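Local coordinates for protein putative DD-carboxypeptidase TP_0574 (PDB 1O75) that binds penicillin and shows zinc-stimulated carboxypeptidase activity on synthetic depsipeptides, possibly acting as a D,D-carboxypeptidase that reduces peptidoglycan cross-linking in Treponema pallidum, at residues K190-L193 with S197-A200; V363-D368 with K372-Q377; P99-M104 with E143-T148; R259-G264 with T270-S275; L235-A238 with E242-H245. The protein carries 2 engineered substitutions. One frame throughout, in Å; residues are numbered along the deposited sequence.

Contact 1 (K190-L193 with S197-A200)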
# COMPACT_ATOMS: atom_id res chain seq x y z
N LYS B 190 -18.76 8.36 -29.38
CA LYS B 190 -19.70 7.34 -29.83
C LYS B 190 -20.88 8.09 -30.46
O LYS B 190 -21.37 9.08 -29.90
CB LYS B 190 -20.21 6.48 -28.67
CG LYS B 190 -19.15 5.58 -28.03
CD LYS B 190 -19.71 5.00 -26.74
CE LYS B 190 -19.49 3.53 -26.62
NZ LYS B 190 -20.27 2.75 -27.58
N THR B 191 -21.35 7.61 -31.61
CA THR B 191 -22.45 8.27 -32.31
C THR B 191 -23.81 7.64 -32.05
O THR B 191 -24.00 6.43 -32.16
CB THR B 191 -22.13 8.30 -33.82
OG1 THR B 191 -20.91 9.04 -34.00
CG2 THR B 191 -23.26 8.98 -34.63
N MET B 192 -24.78 8.46 -31.67
CA MET B 192 -26.11 7.93 -31.41
C MET B 192 -26.65 7.50 -32.77
O MET B 192 -26.68 8.30 -33.70
CB MET B 192 -27.01 9.00 -30.78
CG MET B 192 -28.30 8.45 -30.23
SD MET B 192 -29.19 9.66 -29.23
CE MET B 192 -30.40 8.63 -28.50
N LEU B 193 -27.03 6.22 -32.89
CA LEU B 193 -27.52 5.66 -34.15
C LEU B 193 -29.04 5.65 -34.25
O LEU B 193 -29.59 5.84 -35.34
CB LEU B 193 -27.00 4.22 -34.31
CG LEU B 193 -25.48 4.08 -34.35
CD1 LEU B 193 -25.07 2.62 -34.20
CD2 LEU B 193 -24.95 4.67 -35.64
N SER B 197 -29.68 3.52 -29.25
CA SER B 197 -28.43 2.80 -29.53
C SER B 197 -27.31 3.73 -29.97
O SER B 197 -27.55 4.74 -30.65
CB SER B 197 -28.66 1.73 -30.60
OG SER B 197 -28.76 2.29 -31.90
N PHE B 198 -26.08 3.40 -29.57
CA PHE B 198 -24.92 4.20 -29.92
C PHE B 198 -23.87 3.33 -30.59
O PHE B 198 -23.76 2.14 -30.31
CB PHE B 198 -24.31 4.86 -28.68
CG PHE B 198 -25.23 5.85 -28.00
CD1 PHE B 198 -26.30 5.41 -27.22
CD2 PHE B 198 -25.03 7.22 -28.16
CE1 PHE B 198 -27.16 6.33 -26.59
CE2 PHE B 198 -25.87 8.14 -27.54
CZ PHE B 198 -26.94 7.69 -26.76
N SER B 199 -23.09 3.94 -31.47
CA SER B 199 -22.05 3.25 -32.22
C SER B 199 -20.80 2.95 -31.41
O SER B 199 -20.65 3.43 -30.27
CB SER B 199 -21.62 4.12 -33.38
OG SER B 199 -20.74 5.14 -32.92
N ALA B 200 -19.90 2.18 -32.02
CA ALA B 200 -18.61 1.88 -31.41
C ALA B 200 -17.92 3.24 -31.36
O ALA B 200 -18.17 4.10 -32.21
CB ALA B 200 -17.79 0.93 -32.30
O HOH W 1 -22.57 1.37 -27.99
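K190 reaches along the side of the partner strand and sets its NZ 2.8 Å from S199 O, a hydrogen bond at one end of a short antiparallel beta hairpin formed by strands 190-194 and 197-198. The lysine chain bends at its third and fourth torsions, which turns NZ back toward that carbonyl; the ammonium also donates to a water that probably donates in turn to F198 O, and it forms a salt bridge with E24. T191 is held from both ends of its backbone. Its O accepts from S199 N at 2.7 Å, while its N donates to S199 OG at 2.9 Å, the hydroxyl apparently standing in for the S199 carbonyl, which K190 NZ takes instead. A chi1 of 79° puts S199 OG between the serine's own N and carbonyl carbon, within reach of T191 N, and it donates in turn to A200 O. M192 faces F198 as a non-hydrogen-bonded pair, CA to CA 4.2 Å. With CG anti to the backbone N (chi1 -168°), the methionine chain runs over one face of the ring: CG lies 4.0 Å from the F198 ring centroid, a CH-pi contact, and SD follows obliquely as a Met-aromatic contact. F174 meets the F198 ring edge-to-face. At L193, N donates to S197 O at 2.7 Å, and the CD1 branch comes to rest 3.6 Å from S199 N.

Contact 2 (V363-D368 with K372-Q377)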
# COMPACT_ATOMS: atom_id res chain seq x y z
N VAL B 363 8.53 -19.12 -3.21
CA VAL B 363 7.41 -19.09 -2.28
C VAL B 363 7.44 -17.93 -1.30
O VAL B 363 8.48 -17.30 -1.07
CB VAL B 363 7.34 -20.39 -1.42
CG1 VAL B 363 7.38 -21.62 -2.31
CG2 VAL B 363 8.49 -20.40 -0.42
N ASP B 364 6.27 -17.65 -0.74
CA ASP B 364 6.11 -16.64 0.29
C ASP B 364 5.46 -17.47 1.39
O ASP B 364 4.84 -18.50 1.10
CB ASP B 364 5.13 -15.52 -0.11
CG ASP B 364 5.67 -14.60 -1.20
OD1 ASP B 364 6.90 -14.44 -1.32
OD2 ASP B 364 4.84 -14.02 -1.93
N VAL B 365 5.63 -17.07 2.64
CA VAL B 365 5.00 -17.80 3.74
C VAL B 365 4.60 -16.78 4.77
O VAL B 365 5.44 -15.98 5.21
CB VAL B 365 5.94 -18.82 4.39
CG1 VAL B 365 5.20 -19.53 5.53
CG2 VAL B 365 6.42 -19.84 3.35
N PHE B 366 3.33 -16.79 5.16
CA PHE B 366 2.85 -15.83 6.13
C PHE B 366 1.61 -16.33 6.85
O PHE B 366 0.78 -17.02 6.26
CB PHE B 366 2.56 -14.49 5.44
CG PHE B 366 1.54 -14.59 4.33
CD1 PHE B 366 0.18 -14.48 4.60
CD2 PHE B 366 1.95 -14.78 3.01
CE1 PHE B 366 -0.77 -14.57 3.57
CE2 PHE B 366 1.01 -14.87 1.98
CZ PHE B 366 -0.35 -14.76 2.26
N ALA B 367 1.50 -15.99 8.13
CA ALA B 367 0.33 -16.39 8.91
C ALA B 367 -0.79 -15.44 8.52
O ALA B 367 -0.55 -14.26 8.27
CB ALA B 367 0.63 -16.28 10.39
N ASP B 368 -2.01 -15.97 8.45
CA ASP B 368 -3.20 -15.22 8.05
C ASP B 368 -3.05 -13.70 7.94
O ASP B 368 -2.88 -13.17 6.84
CB ASP B 368 -4.39 -15.57 8.97
CG ASP B 368 -4.73 -17.07 8.94
OD1 ASP B 368 -4.63 -17.70 7.86
OD2 ASP B 368 -5.11 -17.62 10.00
N LYS B 372 5.07 -11.28 6.31
CA LYS B 372 5.68 -12.48 5.74
C LYS B 372 6.90 -12.93 6.51
O LYS B 372 7.73 -12.11 6.91
CB LYS B 372 6.09 -12.23 4.28
CG LYS B 372 4.94 -12.08 3.30
CD LYS B 372 5.44 -11.71 1.92
CE LYS B 372 4.28 -11.49 0.95
NZ LYS B 372 4.73 -10.96 -0.37
N LEU B 373 7.01 -14.24 6.73
CA LEU B 373 8.16 -14.80 7.42
C LEU B 373 9.17 -15.15 6.33
O LEU B 373 10.38 -15.08 6.53
CB LEU B 373 7.79 -16.08 8.18
CG LEU B 373 6.67 -16.03 9.22
CD1 LEU B 373 6.74 -17.29 10.05
CD2 LEU B 373 6.81 -14.80 10.12
N VAL B 374 8.64 -15.52 5.17
CA VAL B 374 9.44 -15.91 4.02
C VAL B 374 8.97 -15.11 2.80
O VAL B 374 7.79 -15.10 2.47
CB VAL B 374 9.25 -17.42 3.74
CG1 VAL B 374 9.96 -17.82 2.47
CG2 VAL B 374 9.78 -18.23 4.92
N SER B 375 9.90 -14.42 2.14
CA SER B 375 9.57 -13.64 0.95
C SER B 375 10.36 -14.07 -0.27
O SER B 375 11.59 -14.01 -0.27
CB SER B 375 9.82 -12.15 1.17
OG SER B 375 8.76 -11.56 1.90
N ASP B 376 9.64 -14.50 -1.30
CA ASP B 376 10.23 -14.92 -2.56
C ASP B 376 11.46 -15.81 -2.40
O ASP B 376 12.51 -15.53 -2.98
CB ASP B 376 10.60 -13.69 -3.37
CG ASP B 376 10.77 -13.99 -4.83
OD1 ASP B 376 9.90 -14.72 -5.37
OD2 ASP B 376 11.75 -13.51 -5.44
N GLN B 377 11.34 -16.88 -1.63
CA GLN B 377 12.45 -17.80 -1.43
C GLN B 377 12.44 -18.92 -2.45
O GLN B 377 11.45 -19.65 -2.56
CB GLN B 377 12.41 -18.40 -0.02
CG GLN B 377 12.86 -17.45 1.06
CD GLN B 377 14.23 -16.88 0.78
OE1 GLN B 377 15.21 -17.62 0.64
NE2 GLN B 377 14.31 -15.55 0.69
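D364 reaches across to the partner segment with its carboxylate, OD1 accepting from D376 N at 2.7 Å in a nearly straight bond of 169°. Its CG stands beside the backbone N and anti to the carbonyl carbon (chi1 -70°), which swings the carboxylate toward 372-377. OD2 has a weak salt bridge to K372 NZ at 3.4 Å, reached by a lysine chain extended beyond CG, and a further salt bridge to R401, which also pairs with D376. Along its way K372 lies beside F366, pointing the same way, with CG 4.0 Å from F366 CB. The strands form an antiparallel beta hairpin, 362-367 with 372-378, interrupted by two bulges: L373 and V374 both face V365 in a classic bulge, D376 and Q377 both face V363 in a G1 bulge. At the first, V365 O accepts from L373 N at 2.8 Å and from V374 N at 3.2 Å. V365 and V374 carry matching side-chain rotamers, each with CG1 anti to its N, and lie side by side, CB to CB 3.7 Å. V374 CG1 then slants across to V363 CG2 at 4.1 Å, on the face that also meets F390 and A388.

Contact 3 (P99-M104 with E143-T148)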
# COMPACT_ATOMS: atom_id res chain seq x y z
N PRO B 99 -31.77 -3.55 10.69
CA PRO B 99 -31.92 -4.07 9.33
C PRO B 99 -33.30 -3.89 8.68
O PRO B 99 -33.41 -3.91 7.45
CB PRO B 99 -31.56 -5.55 9.48
CG PRO B 99 -30.65 -5.57 10.67
CD PRO B 99 -31.32 -4.61 11.61
N SER B 100 -34.34 -3.71 9.48
CA SER B 100 -35.69 -3.57 8.93
C SER B 100 -36.01 -2.18 8.38
O SER B 100 -37.02 -1.99 7.71
CB SER B 100 -36.74 -3.94 10.00
OG SER B 100 -36.77 -2.99 11.05
N VAL B 101 -35.15 -1.21 8.65
CA VAL B 101 -35.41 0.12 8.13
C VAL B 101 -34.29 0.49 7.16
O VAL B 101 -33.17 0.80 7.57
CB VAL B 101 -35.49 1.16 9.28
CG1 VAL B 101 -35.80 2.54 8.73
CG2 VAL B 101 -36.57 0.74 10.28
N THR B 102 -34.59 0.43 5.87
CA THR B 102 -33.59 0.74 4.86
C THR B 102 -34.01 1.89 3.96
O THR B 102 -35.17 2.30 3.92
CB THR B 102 -33.30 -0.48 3.99
OG1 THR B 102 -34.48 -0.83 3.25
CG2 THR B 102 -32.89 -1.67 4.86
N LYS B 103 -33.04 2.43 3.24
CA LYS B 103 -33.29 3.53 2.34
C LYS B 103 -32.33 3.36 1.17
O LYS B 103 -31.20 2.89 1.36
CB LYS B 103 -33.03 4.85 3.06
CG LYS B 103 -33.51 6.07 2.31
CD LYS B 103 -35.04 6.20 2.33
CE LYS B 103 -35.55 6.54 3.73
NZ LYS B 103 -37.00 6.96 3.73
N MET B 104 -32.77 3.73 -0.02
CA MET B 104 -31.93 3.63 -1.21
C MET B 104 -31.89 5.00 -1.85
O MET B 104 -32.93 5.62 -2.08
CB MET B 104 -32.49 2.60 -2.20
CG MET B 104 -31.58 2.33 -3.39
SD MET B 104 -32.22 1.07 -4.50
CE MET B 104 -31.93 -0.41 -3.55
N GLU B 143 -31.54 11.71 8.86
CA GLU B 143 -31.33 10.40 9.49
C GLU B 143 -30.16 9.73 8.76
O GLU B 143 -29.99 9.92 7.55
CB GLU B 143 -32.56 9.52 9.39
CG GLU B 143 -33.63 9.82 10.43
CD GLU B 143 -34.53 8.62 10.66
OE1 GLU B 143 -34.09 7.67 11.35
OE2 GLU B 143 -35.67 8.62 10.13
N GLU B 144 -29.39 8.94 9.48
CA GLU B 144 -28.21 8.28 8.92
C GLU B 144 -28.42 6.79 8.68
O GLU B 144 -29.06 6.09 9.48
CB GLU B 144 -27.01 8.51 9.85
CG GLU B 144 -25.66 8.01 9.32
CD GLU B 144 -24.54 8.21 10.32
OE1 GLU B 144 -24.83 8.57 11.48
OE2 GLU B 144 -23.36 7.99 9.96
N TYR B 145 -27.86 6.30 7.58
CA TYR B 145 -27.97 4.89 7.22
C TYR B 145 -26.59 4.35 6.87
O TYR B 145 -25.86 5.00 6.16
CB TYR B 145 -28.89 4.75 6.00
CG TYR B 145 -30.32 5.14 6.27
CD1 TYR B 145 -31.24 4.20 6.74
CD2 TYR B 145 -30.75 6.46 6.08
CE1 TYR B 145 -32.55 4.56 7.01
CE2 TYR B 145 -32.06 6.82 6.36
CZ TYR B 145 -32.95 5.86 6.82
OH TYR B 145 -34.25 6.23 7.10
N LYS B 146 -26.27 3.17 7.38
CA LYS B 146 -24.99 2.52 7.10
C LYS B 146 -25.09 1.79 5.75
O LYS B 146 -25.93 0.91 5.58
CB LYS B 146 -24.68 1.51 8.19
CG LYS B 146 -23.41 0.67 7.96
CD LYS B 146 -23.21 -0.29 9.11
CE LYS B 146 -22.59 -1.62 8.70
NZ LYS B 146 -21.13 -1.69 8.99
N ILE B 147 -24.22 2.16 4.82
CA ILE B 147 -24.20 1.54 3.49
C ILE B 147 -24.05 0.03 3.57
O ILE B 147 -23.18 -0.48 4.28
CB ILE B 147 -23.06 2.15 2.64
CG1 ILE B 147 -23.39 3.61 2.35
CG2 ILE B 147 -22.87 1.32 1.32
CD1 ILE B 147 -22.26 4.42 1.73
N THR B 148 -24.91 -0.70 2.87
CA THR B 148 -24.78 -2.16 2.86
C THR B 148 -24.68 -2.75 1.44
O THR B 148 -24.17 -3.86 1.26
CB THR B 148 -25.97 -2.84 3.55
OG1 THR B 148 -27.19 -2.44 2.91
CG2 THR B 148 -26.00 -2.48 5.04
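K103 and Y145 supply the main contact, a CH-pi interaction in which the aliphatic root of the lysine sits squarely on the aromatic ring. K103 CB lies 3.8 Å from the Y145 ring centroid and only 7° off the ring normal, so it is over the centre of the face. Its distances to the ring atoms bear this out, K103 CB being 3.9 Å from Y145 CZ and 4.1 Å from Y145 CD1. The lysine leaves CB with CG anti to the backbone N (chi1 -169°) and then bends at chi2 and chi3, a course that carries CE to the phenol end of the ring, 3.6 Å from Y145 OH.

Van der Waals packing at another part of the ring comes from V101, whose CG1 approaches Y145 CE1 to 4.2 Å. At the ring edge, in its plane, lies a polar atom, V101 O, 3.9 Å from Y145 CE1. No hydrogen bond links the two segments.

The backbone geometry explains why. Strands 101-104 and 143-148 run at 80° to each other, with axes 7.9 Å apart, so they are related by face packing and not by pairing. Both belong to one large, branched or curled mixed beta sheet, in which strand 69-85 pairs antiparallel with each: V101 bonds through its backbone to K77 and K103 to G75, while K146 bonds to E76. The Y145 side chain lies between the two strands and also touches K77 and V140 of strand 137-140, the latter in contact with K103 as well. Nearby, the side chain of K146 donates to S375 O of the second subunit.

Contact 4 (R259-G264 with T270-S275). With XE (xenon), chain F.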
# COMPACT_ATOMS: atom_id res chain seq x y z
N ARG B 259 -11.30 -2.25 -22.20
CA ARG B 259 -11.65 -3.26 -23.18
C ARG B 259 -10.60 -4.37 -23.07
O ARG B 259 -9.41 -4.09 -22.94
CB ARG B 259 -11.60 -2.69 -24.59
CG ARG B 259 -11.98 -3.72 -25.68
CD ARG B 259 -11.61 -3.19 -27.07
NE ARG B 259 -11.97 -4.12 -28.13
CZ ARG B 259 -13.09 -4.03 -28.85
NH1 ARG B 259 -13.94 -3.05 -28.62
NH2 ARG B 259 -13.35 -4.93 -29.80
N TYR B 260 -11.03 -5.62 -23.09
CA TYR B 260 -10.07 -6.72 -23.07
C TYR B 260 -10.06 -7.35 -24.49
O TYR B 260 -11.13 -7.73 -24.98
CB TYR B 260 -10.50 -7.85 -22.10
CG TYR B 260 -10.48 -7.49 -20.61
CD1 TYR B 260 -9.88 -6.32 -20.15
CD2 TYR B 260 -11.06 -8.36 -19.66
CE1 TYR B 260 -9.84 -6.00 -18.78
CE2 TYR B 260 -11.03 -8.06 -18.28
CZ TYR B 260 -10.42 -6.88 -17.85
OH TYR B 260 -10.38 -6.58 -16.50
N ASP B 261 -8.90 -7.44 -25.13
CA ASP B 261 -8.80 -8.13 -26.43
C ASP B 261 -7.95 -9.37 -26.11
O ASP B 261 -6.87 -9.26 -25.52
CB ASP B 261 -8.10 -7.29 -27.50
CG ASP B 261 -8.96 -6.16 -28.01
OD1 ASP B 261 -10.19 -6.35 -28.17
OD2 ASP B 261 -8.42 -5.09 -28.29
N TYR B 262 -8.46 -10.54 -26.51
CA TYR B 262 -7.82 -11.83 -26.22
C TYR B 262 -7.21 -12.47 -27.47
O TYR B 262 -7.90 -12.68 -28.47
CB TYR B 262 -8.89 -12.76 -25.63
CG TYR B 262 -8.43 -14.14 -25.25
CD1 TYR B 262 -7.23 -14.33 -24.58
CD2 TYR B 262 -9.24 -15.26 -25.50
CE1 TYR B 262 -6.84 -15.61 -24.14
CE2 TYR B 262 -8.86 -16.54 -25.07
CZ TYR B 262 -7.67 -16.70 -24.39
OH TYR B 262 -7.27 -17.95 -23.97
N TYR B 263 -5.92 -12.79 -27.37
CA TYR B 263 -5.18 -13.38 -28.48
C TYR B 263 -4.87 -14.86 -28.28
O TYR B 263 -4.01 -15.43 -28.98
CB TYR B 263 -3.90 -12.58 -28.72
CG TYR B 263 -4.18 -11.25 -29.41
CD1 TYR B 263 -4.67 -10.14 -28.71
CD2 TYR B 263 -4.01 -11.12 -30.80
CE1 TYR B 263 -5.00 -8.93 -29.39
CE2 TYR B 263 -4.33 -9.93 -31.47
CZ TYR B 263 -4.83 -8.84 -30.77
OH TYR B 263 -5.23 -7.70 -31.48
N GLY B 264 -5.58 -15.50 -27.35
CA GLY B 264 -5.34 -16.91 -27.09
C GLY B 264 -3.89 -17.19 -26.77
O GLY B 264 -3.27 -16.48 -25.97
N THR B 270 -1.10 -11.33 -33.15
CA THR B 270 -1.51 -11.22 -34.53
C THR B 270 -2.94 -11.69 -34.78
O THR B 270 -3.68 -11.07 -35.52
CB THR B 270 -0.53 -12.01 -35.43
OG1 THR B 270 0.78 -11.42 -35.30
CG2 THR B 270 -0.98 -11.96 -36.90
N ASN B 271 -3.33 -12.79 -34.14
CA ASN B 271 -4.65 -13.35 -34.35
C ASN B 271 -5.65 -13.10 -33.20
O ASN B 271 -5.72 -13.87 -32.24
CB ASN B 271 -4.50 -14.84 -34.60
CG ASN B 271 -3.53 -15.13 -35.77
OD1 ASN B 271 -2.36 -15.45 -35.57
ND2 ASN B 271 -4.02 -14.98 -36.96
N LEU B 272 -6.42 -12.02 -33.31
CA LEU B 272 -7.38 -11.68 -32.27
C LEU B 272 -8.45 -12.77 -32.19
O LEU B 272 -9.07 -13.12 -33.21
CB LEU B 272 -8.01 -10.32 -32.59
CG LEU B 272 -9.12 -9.86 -31.64
CD1 LEU B 272 -8.53 -9.53 -30.26
CD2 LEU B 272 -9.79 -8.66 -32.26
N MET B 273 -8.68 -13.30 -31.00
CA MET B 273 -9.66 -14.36 -30.82
C MET B 273 -11.02 -13.87 -30.35
O MET B 273 -12.04 -14.46 -30.69
CB MET B 273 -9.12 -15.42 -29.87
CG MET B 273 -7.98 -16.25 -30.47
SD MET B 273 -8.53 -17.15 -31.96
CE MET B 273 -10.07 -17.88 -31.33
N ALA B 274 -11.03 -12.81 -29.55
CA ALA B 274 -12.28 -12.24 -29.05
C ALA B 274 -12.02 -10.95 -28.26
O ALA B 274 -10.89 -10.69 -27.85
CB ALA B 274 -12.99 -13.26 -28.16
N SER B 275 -13.08 -10.16 -28.07
CA SER B 275 -13.03 -8.90 -27.31
C SER B 275 -14.13 -8.95 -26.24
O SER B 275 -15.22 -9.47 -26.49
CB SER B 275 -13.27 -7.70 -28.23
OG SER B 275 -12.20 -7.59 -29.16
XE XE F . -7.46 -8.64 -17.04
O HOH W 2 -5.01 -16.48 -31.54
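S275 and D261 meet through a hydroxyl and a carboxylate. S275 OG donates to D261 OD1 at 2.6 Å, nearly along the C-O axis, and the same oxygen accepts from R259 NE at 2.9 Å on its syn side, within a salt bridge. Two donors thus grip OD1. The arginine reaches it because its chain is extended from CG to NE, with CG anti to the backbone N (chi1 -179°).

Among the backbone bonds, Y262 N donates to A274 O at 2.8 Å and almost linearly, 173° at the hydrogen. Y262 O receives M273 N at 2.7 Å and A274 N in a weaker bond. Farther along, a water donates to both Y263 O and N271 O, joining the two segments beyond the last direct backbone bond.

The apolar part is centred on Y263. L272 CA stands over one face of its ring, offset toward the rim, 4.0 Å from the ring centroid in a CH-pi contact. The CD1 branch of L272 adds to this, 3.7 Å from Y263 CE1, and also touches D261 CB.

Y260 turns the end of its side chain the other way: a xenon lies over one ring face, 3.5 Å from Y260 CZ, in a pocket completed by C296, G297 and F331. The paired backbones form a hairpin whose strand 274-276 is the outermost of a four-stranded antiparallel sheet within this chain, with M273 and A274 both facing Y262 in a classic beta bulge.

Contact 5 (L235-A238 with E242-H245)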
# COMPACT_ATOMS: atom_id res chain seq x y z
N LEU B 235 1.00 3.64 -13.97
CA LEU B 235 1.01 4.69 -15.00
C LEU B 235 2.04 5.81 -14.82
O LEU B 235 2.50 6.07 -13.70
CB LEU B 235 -0.38 5.32 -15.05
CG LEU B 235 -1.53 4.32 -15.30
CD1 LEU B 235 -2.85 5.00 -15.01
CD2 LEU B 235 -1.51 3.84 -16.76
N LYS B 236 2.42 6.45 -15.92
CA LYS B 236 3.33 7.60 -15.87
C LYS B 236 2.92 8.54 -17.00
O LYS B 236 2.07 8.20 -17.83
CB LYS B 236 4.81 7.18 -15.99
CG LYS B 236 5.22 6.62 -17.35
CD LYS B 236 6.69 6.17 -17.34
CE LYS B 236 7.16 5.78 -18.75
NZ LYS B 236 8.58 5.33 -18.72
N ARG B 237 3.49 9.73 -17.02
CA ARG B 237 3.12 10.70 -18.03
C ARG B 237 3.81 10.36 -19.35
O ARG B 237 4.90 9.78 -19.36
CB ARG B 237 3.49 12.11 -17.58
CG ARG B 237 2.44 13.15 -17.97
CD ARG B 237 2.67 14.49 -17.25
NE ARG B 237 3.95 15.08 -17.62
CZ ARG B 237 4.46 16.16 -17.06
NH1 ARG B 237 3.79 16.78 -16.09
NH2 ARG B 237 5.65 16.63 -17.45
N ALA B 238 3.17 10.75 -20.45
CA ALA B 238 3.68 10.47 -21.79
C ALA B 238 5.15 10.88 -21.97
O ALA B 238 5.90 10.18 -22.64
CB ALA B 238 2.78 11.14 -22.86
N GLU B 242 7.11 11.13 -13.77
CA GLU B 242 6.32 10.42 -12.78
C GLU B 242 5.11 11.31 -12.51
O GLU B 242 5.22 12.54 -12.47
CB GLU B 242 7.20 10.22 -11.54
CG GLU B 242 6.50 10.08 -10.21
CD GLU B 242 7.51 10.03 -9.08
OE1 GLU B 242 8.01 8.92 -8.78
OE2 GLU B 242 7.84 11.10 -8.53
N LEU B 243 3.95 10.69 -12.34
CA LEU B 243 2.73 11.44 -12.09
C LEU B 243 2.66 11.96 -10.66
O LEU B 243 3.08 11.27 -9.72
CB LEU B 243 1.50 10.56 -12.32
CG LEU B 243 1.22 10.08 -13.75
CD1 LEU B 243 0.27 8.88 -13.73
CD2 LEU B 243 0.63 11.23 -14.56
N SER B 244 2.12 13.17 -10.51
CA SER B 244 1.89 13.77 -9.20
C SER B 244 0.55 13.18 -8.74
O SER B 244 -0.20 12.63 -9.57
CB SER B 244 1.74 15.29 -9.34
OG SER B 244 0.54 15.64 -10.02
N HIS B 245 0.23 13.30 -7.46
CA HIS B 245 -1.04 12.77 -6.93
C HIS B 245 -2.17 13.44 -7.70
O HIS B 245 -3.13 12.80 -8.11
CB HIS B 245 -1.14 13.08 -5.41
CG HIS B 245 -2.27 12.39 -4.71
ND1 HIS B 245 -2.72 12.79 -3.46
CD2 HIS B 245 -3.02 11.30 -5.04
CE1 HIS B 245 -3.69 11.98 -3.06
NE2 HIS B 245 -3.89 11.07 -4.01
O HOH W 3 4.16 7.76 -12.46
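L243 lays its isobutyl group against the backbone of strand 229-237, the CD1 methyl overlapping L235 at 3.6 Å from L235 O and 3.9 Å from L235 CB. The rest of the side chain follows the strand onward: L243 CG is 3.9 Å from K236 CA, and CD2 lies 4.1 Å from R237 N. With CG anti to the carbonyl carbon (chi1 -67°), the leucine brings its branches nearer to the strand than the direction of its CB suggests. Across the segments no direct hydrogen bond forms. A water does the joining, donating to L235 O at 2.7 Å and accepting from L243 N at 2.9 Å, which satisfies both backbone groups. L212 of the neighbouring strand 212-220 touches both leucines, P292 packs on L243, and the leucine is buried. E242 OE2 bonds to H245 ND1 of the second subunit, and H245 ND1 to E242 OE1 of that subunit. The arrangement is a strand-to-helix connection: the loop leucine packs back on the strand it has left, and S244 serves as the N-cap of helix 245-252, its OG accepting from E247 N.

In the fold
Contacts 1 and 3 reach the same large mixed sheet, where strands 190-194 and 143-163 are neighbours, although their centres are 38 Å apart. Contact 4 comes within about 7 Å of contact 1, nearest atoms, while contact 2 lies across the chain's centre from contact 1, 50 Å between centres. Contacts 2, 3 and 5 all touch the second subunit of the crystal dimer. Two xenon sites are represented: contact 4 supplies Y260 to one, contact 3 supplies M104 to another. A bound sulfated glucose lies about 10 Å from the L235 side chain in contact 5, and one lies about 11 Å from that of K372 in contact 2.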